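Local atomic coordinates of inositol monophosphatase family protein (Staphylococcus aureus, PDB entry 5I3S), a protein that probably hydrolyses the phosphate ester of inositol monophosphate or a related sugar phosphate. Residues A[139-153]-A[190-202]. Residues are numbered along the deposited sequence; the frame is centred on the assembly and turned at random.
With PO4 (phosphate ion), chain E.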
# COMPACT_ATOMS: atom_id res chain seq x y z
N LEU A 139 19.16 -5.38 8.19
CA LEU A 139 18.21 -6.22 7.46
C LEU A 139 18.86 -7.56 7.16
O LEU A 139 20.05 -7.59 6.90
CB LEU A 139 17.84 -5.55 6.15
CG LEU A 139 17.15 -4.20 6.28
CD1 LEU A 139 16.78 -3.74 4.89
CD2 LEU A 139 15.89 -4.33 7.13
N LYS A 140 18.08 -8.63 7.21
CA LYS A 140 18.49 -10.00 6.87
C LYS A 140 18.51 -10.20 5.35
O LYS A 140 17.66 -9.62 4.65
CB LYS A 140 17.51 -11.06 7.41
CG LYS A 140 17.17 -11.02 8.89
CD LYS A 140 18.37 -11.32 9.77
CE LYS A 140 18.44 -10.39 10.99
NZ LYS A 140 19.86 -10.19 11.39
N PRO A 141 19.44 -11.07 4.86
CA PRO A 141 19.35 -11.54 3.49
C PRO A 141 17.99 -12.11 3.19
O PRO A 141 17.21 -12.58 4.08
CB PRO A 141 20.43 -12.62 3.41
CG PRO A 141 21.46 -12.19 4.40
CD PRO A 141 20.63 -11.64 5.54
N LEU A 142 17.68 -12.00 1.91
CA LEU A 142 16.44 -12.48 1.38
C LEU A 142 16.57 -13.96 1.12
O LEU A 142 17.66 -14.46 0.88
CB LEU A 142 16.13 -11.74 0.07
CG LEU A 142 15.95 -10.20 0.20
CD1 LEU A 142 15.57 -9.62 -1.13
CD2 LEU A 142 14.89 -9.88 1.24
N ASN A 143 15.45 -14.66 1.19
CA ASN A 143 15.34 -16.08 0.80
C ASN A 143 14.53 -16.14 -0.48
O ASN A 143 13.67 -15.28 -0.76
CB ASN A 143 14.61 -16.86 1.88
CG ASN A 143 15.43 -16.99 3.17
OD1 ASN A 143 16.64 -17.28 3.12
ND2 ASN A 143 14.78 -16.81 4.32
N ASP A 144 14.81 -17.17 -1.26
CA ASP A 144 14.02 -17.50 -2.42
C ASP A 144 12.53 -17.79 -2.10
O ASP A 144 12.21 -18.38 -1.07
CB ASP A 144 14.65 -18.69 -3.17
CG ASP A 144 15.97 -18.30 -3.93
OD1 ASP A 144 16.32 -17.08 -4.02
OD2 ASP A 144 16.65 -19.22 -4.43
N SER A 145 11.65 -17.37 -3.01
CA SER A 145 10.25 -17.76 -2.98
C SER A 145 9.85 -18.22 -4.37
O SER A 145 10.46 -17.81 -5.38
CB SER A 145 9.36 -16.57 -2.51
OG SER A 145 9.39 -15.50 -3.46
N ASN A 146 8.81 -19.04 -4.42
CA ASN A 146 8.07 -19.25 -5.69
C ASN A 146 7.00 -18.17 -5.90
O ASN A 146 6.41 -17.65 -4.92
CB ASN A 146 7.46 -20.66 -5.72
CG ASN A 146 8.54 -21.73 -5.53
OD1 ASN A 146 9.47 -21.81 -6.31
ND2 ASN A 146 8.44 -22.51 -4.44
N LEU A 147 6.73 -17.85 -7.17
CA LEU A 147 5.73 -16.82 -7.51
C LEU A 147 4.36 -17.14 -6.89
O LEU A 147 3.67 -16.23 -6.34
CB LEU A 147 5.59 -16.63 -9.03
CG LEU A 147 4.59 -15.54 -9.44
CD1 LEU A 147 4.97 -14.15 -8.94
CD2 LEU A 147 4.50 -15.48 -10.93
N ARG A 148 4.00 -18.42 -6.95
CA ARG A 148 2.73 -18.97 -6.41
C ARG A 148 2.48 -18.67 -4.91
O ARG A 148 1.36 -18.67 -4.48
CB ARG A 148 2.69 -20.50 -6.65
N GLN A 149 3.54 -18.49 -4.13
CA GLN A 149 3.45 -18.05 -2.73
C GLN A 149 3.97 -16.63 -2.49
O GLN A 149 4.26 -16.27 -1.38
CB GLN A 149 4.29 -19.00 -1.82
CG GLN A 149 3.53 -20.24 -1.36
CD GLN A 149 3.83 -21.44 -2.23
OE1 GLN A 149 5.01 -21.83 -2.38
NE2 GLN A 149 2.79 -22.04 -2.82
N SER A 150 4.14 -15.84 -3.54
CA SER A 150 4.70 -14.49 -3.37
C SER A 150 3.59 -13.45 -3.53
O SER A 150 2.61 -13.68 -4.25
CB SER A 150 5.80 -14.24 -4.39
OG SER A 150 6.76 -15.27 -4.35
N ILE A 151 3.75 -12.34 -2.83
CA ILE A 151 3.04 -11.07 -3.05
C ILE A 151 3.95 -10.14 -3.81
O ILE A 151 5.10 -9.98 -3.41
CB ILE A 151 2.78 -10.32 -1.73
CG1 ILE A 151 2.07 -11.23 -0.72
CG2 ILE A 151 1.93 -9.08 -1.97
CD1 ILE A 151 1.79 -10.50 0.59
N ILE A 152 3.40 -9.46 -4.80
CA ILE A 152 4.12 -8.60 -5.70
C ILE A 152 3.55 -7.23 -5.72
O ILE A 152 2.36 -7.03 -5.50
CB ILE A 152 4.09 -9.12 -7.15
CG1 ILE A 152 2.69 -9.04 -7.77
CG2 ILE A 152 4.58 -10.58 -7.17
CD1 ILE A 152 2.66 -9.52 -9.20
N GLY A 153 4.41 -6.28 -6.03
CA GLY A 153 4.06 -4.91 -6.16
C GLY A 153 3.90 -4.58 -7.63
O GLY A 153 4.84 -4.80 -8.41
N SER A 190 10.63 -2.22 0.25
CA SER A 190 9.75 -3.33 0.66
C SER A 190 10.25 -4.66 0.15
O SER A 190 10.06 -5.69 0.81
CB SER A 190 8.34 -3.14 0.15
OG SER A 190 7.76 -1.99 0.67
N VAL A 191 10.89 -4.69 -1.02
CA VAL A 191 11.55 -5.95 -1.42
C VAL A 191 12.77 -6.24 -0.51
O VAL A 191 12.94 -7.35 -0.03
CB VAL A 191 11.86 -6.00 -2.93
CG1 VAL A 191 12.39 -7.38 -3.35
CG2 VAL A 191 10.58 -5.74 -3.73
N ALA A 192 13.60 -5.24 -0.29
CA ALA A 192 14.74 -5.42 0.59
C ALA A 192 14.36 -5.90 1.99
O ALA A 192 15.11 -6.69 2.55
CB ALA A 192 15.59 -4.17 0.68
N THR A 193 13.24 -5.44 2.56
CA THR A 193 12.80 -5.86 3.89
C THR A 193 12.02 -7.15 3.91
O THR A 193 11.71 -7.64 4.98
CB THR A 193 11.91 -4.79 4.60
OG1 THR A 193 10.76 -4.50 3.80
CG2 THR A 193 12.70 -3.48 4.85
N GLY A 194 11.64 -7.67 2.75
CA GLY A 194 10.81 -8.87 2.70
C GLY A 194 9.32 -8.65 2.77
O GLY A 194 8.56 -9.61 2.80
N ASN A 195 8.86 -7.38 2.77
CA ASN A 195 7.44 -7.08 2.76
C ASN A 195 6.75 -7.38 1.42
O ASN A 195 5.53 -7.64 1.38
CB ASN A 195 7.18 -5.63 3.19
CG ASN A 195 6.98 -5.51 4.69
OD1 ASN A 195 7.36 -6.42 5.48
ND2 ASN A 195 6.39 -4.38 5.12
N LEU A 196 7.51 -7.33 0.33
CA LEU A 196 7.07 -7.79 -0.96
C LEU A 196 8.18 -8.70 -1.51
O LEU A 196 9.36 -8.42 -1.30
CB LEU A 196 6.90 -6.61 -1.93
CG LEU A 196 5.87 -5.50 -1.69
CD1 LEU A 196 5.98 -4.43 -2.77
CD2 LEU A 196 4.48 -6.12 -1.66
N GLU A 197 7.80 -9.74 -2.24
CA GLU A 197 8.76 -10.64 -2.83
C GLU A 197 9.20 -10.12 -4.14
O GLU A 197 10.33 -10.39 -4.54
CB GLU A 197 8.22 -12.08 -2.99
CG GLU A 197 8.22 -12.93 -1.71
CD GLU A 197 7.04 -12.70 -0.77
OE1 GLU A 197 6.07 -11.97 -1.08
OE2 GLU A 197 7.06 -13.31 0.30
N ALA A 198 8.36 -9.35 -4.83
CA ALA A 198 8.82 -8.62 -5.99
C ALA A 198 7.99 -7.37 -6.28
O ALA A 198 6.87 -7.23 -5.81
CB ALA A 198 8.80 -9.52 -7.21
N TYR A 199 8.58 -6.49 -7.09
CA TYR A 199 8.02 -5.25 -7.53
C TYR A 199 8.41 -5.04 -9.02
O TYR A 199 9.53 -5.36 -9.44
CB TYR A 199 8.57 -4.10 -6.67
CG TYR A 199 8.23 -2.74 -7.21
CD1 TYR A 199 6.90 -2.33 -7.32
CD2 TYR A 199 9.23 -1.85 -7.61
CE1 TYR A 199 6.55 -1.08 -7.82
CE2 TYR A 199 8.91 -0.60 -8.13
CZ TYR A 199 7.56 -0.20 -8.21
OH TYR A 199 7.20 1.02 -8.77
N MET A 200 7.51 -4.43 -9.79
CA MET A 200 7.79 -4.17 -11.17
C MET A 200 7.02 -2.93 -11.64
O MET A 200 5.93 -2.55 -11.09
CB MET A 200 7.48 -5.44 -12.02
CG MET A 200 6.02 -5.87 -11.97
SD MET A 200 5.69 -7.64 -12.10
CE MET A 200 6.22 -8.17 -10.48
N THR A 201 7.60 -2.29 -12.66
CA THR A 201 6.97 -1.17 -13.34
C THR A 201 7.67 -1.04 -14.69
O THR A 201 8.86 -1.34 -14.78
CB THR A 201 7.07 0.18 -12.58
OG1 THR A 201 6.64 1.27 -13.41
CG2 THR A 201 8.52 0.49 -12.11
N PRO A 202 6.94 -0.58 -15.72
CA PRO A 202 7.56 -0.35 -17.04
C PRO A 202 8.45 0.86 -17.12
O PRO A 202 9.16 0.97 -18.10
CB PRO A 202 6.36 -0.12 -17.95
CG PRO A 202 5.22 0.27 -17.00
CD PRO A 202 5.47 -0.49 -15.76
P PO4 E . 3.78 2.35 -8.16
O1 PO4 E . 4.63 3.08 -7.14
O2 PO4 E . 2.89 3.31 -8.87
O3 PO4 E . 2.97 1.33 -7.38
O4 PO4 E . 4.69 1.62 -9.11
O HOH W 1 15.18 -8.38 4.49
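Strands 151-153 and 198-201 run side by side as a parallel pair in the smaller sheet of the sugar phosphatase fold, paired at Ile152 with Ala198 and Gly153 with Tyr199. Gly153 makes two bonds to strand 198-201, its N donating to Ala198 O (2.6 Å) and its O accepting from Met200 N (3.0 Å). Glu197 extends the pairing with both backbone and side chain: its N bonds to Ile151 O, while its chain, bent at chi2 (81°), folds back so that OE1 accepts a hydrogen bond from Ile151 N (2.9 Å), which meets the carboxylate from 46° out of its plane. The aliphatic part of Glu197 lies against two serines, CB 3.5 Å from Ser150 CB and CG beside Ser145 OG; Ser145 OG donates to Ser150 OG and also bonds to Asn243. Glu197 OE2 bonds to His93 of the second subunit, linking the start of the pair to the subunit interface. Before the strands, Leu142 CD2 rests on Val191 O (3.4 Å) at the end of helix 184-193, which Gly194 closes in a Schellman motif, and one water bridges Lys140 O and Ala192 O. On the sheet face opposite Ile152 and Ala198, Tyr199 OH donates to O4 of a phosphate ion (2.6 Å), probably acquired during crystallisation. Strand 177-179 flanks 151-153 and strand 237-242 flanks 198-201; helix 164-174 packs on Ile152 and Met200, and helix 244-255 on Leu147 and Ser150.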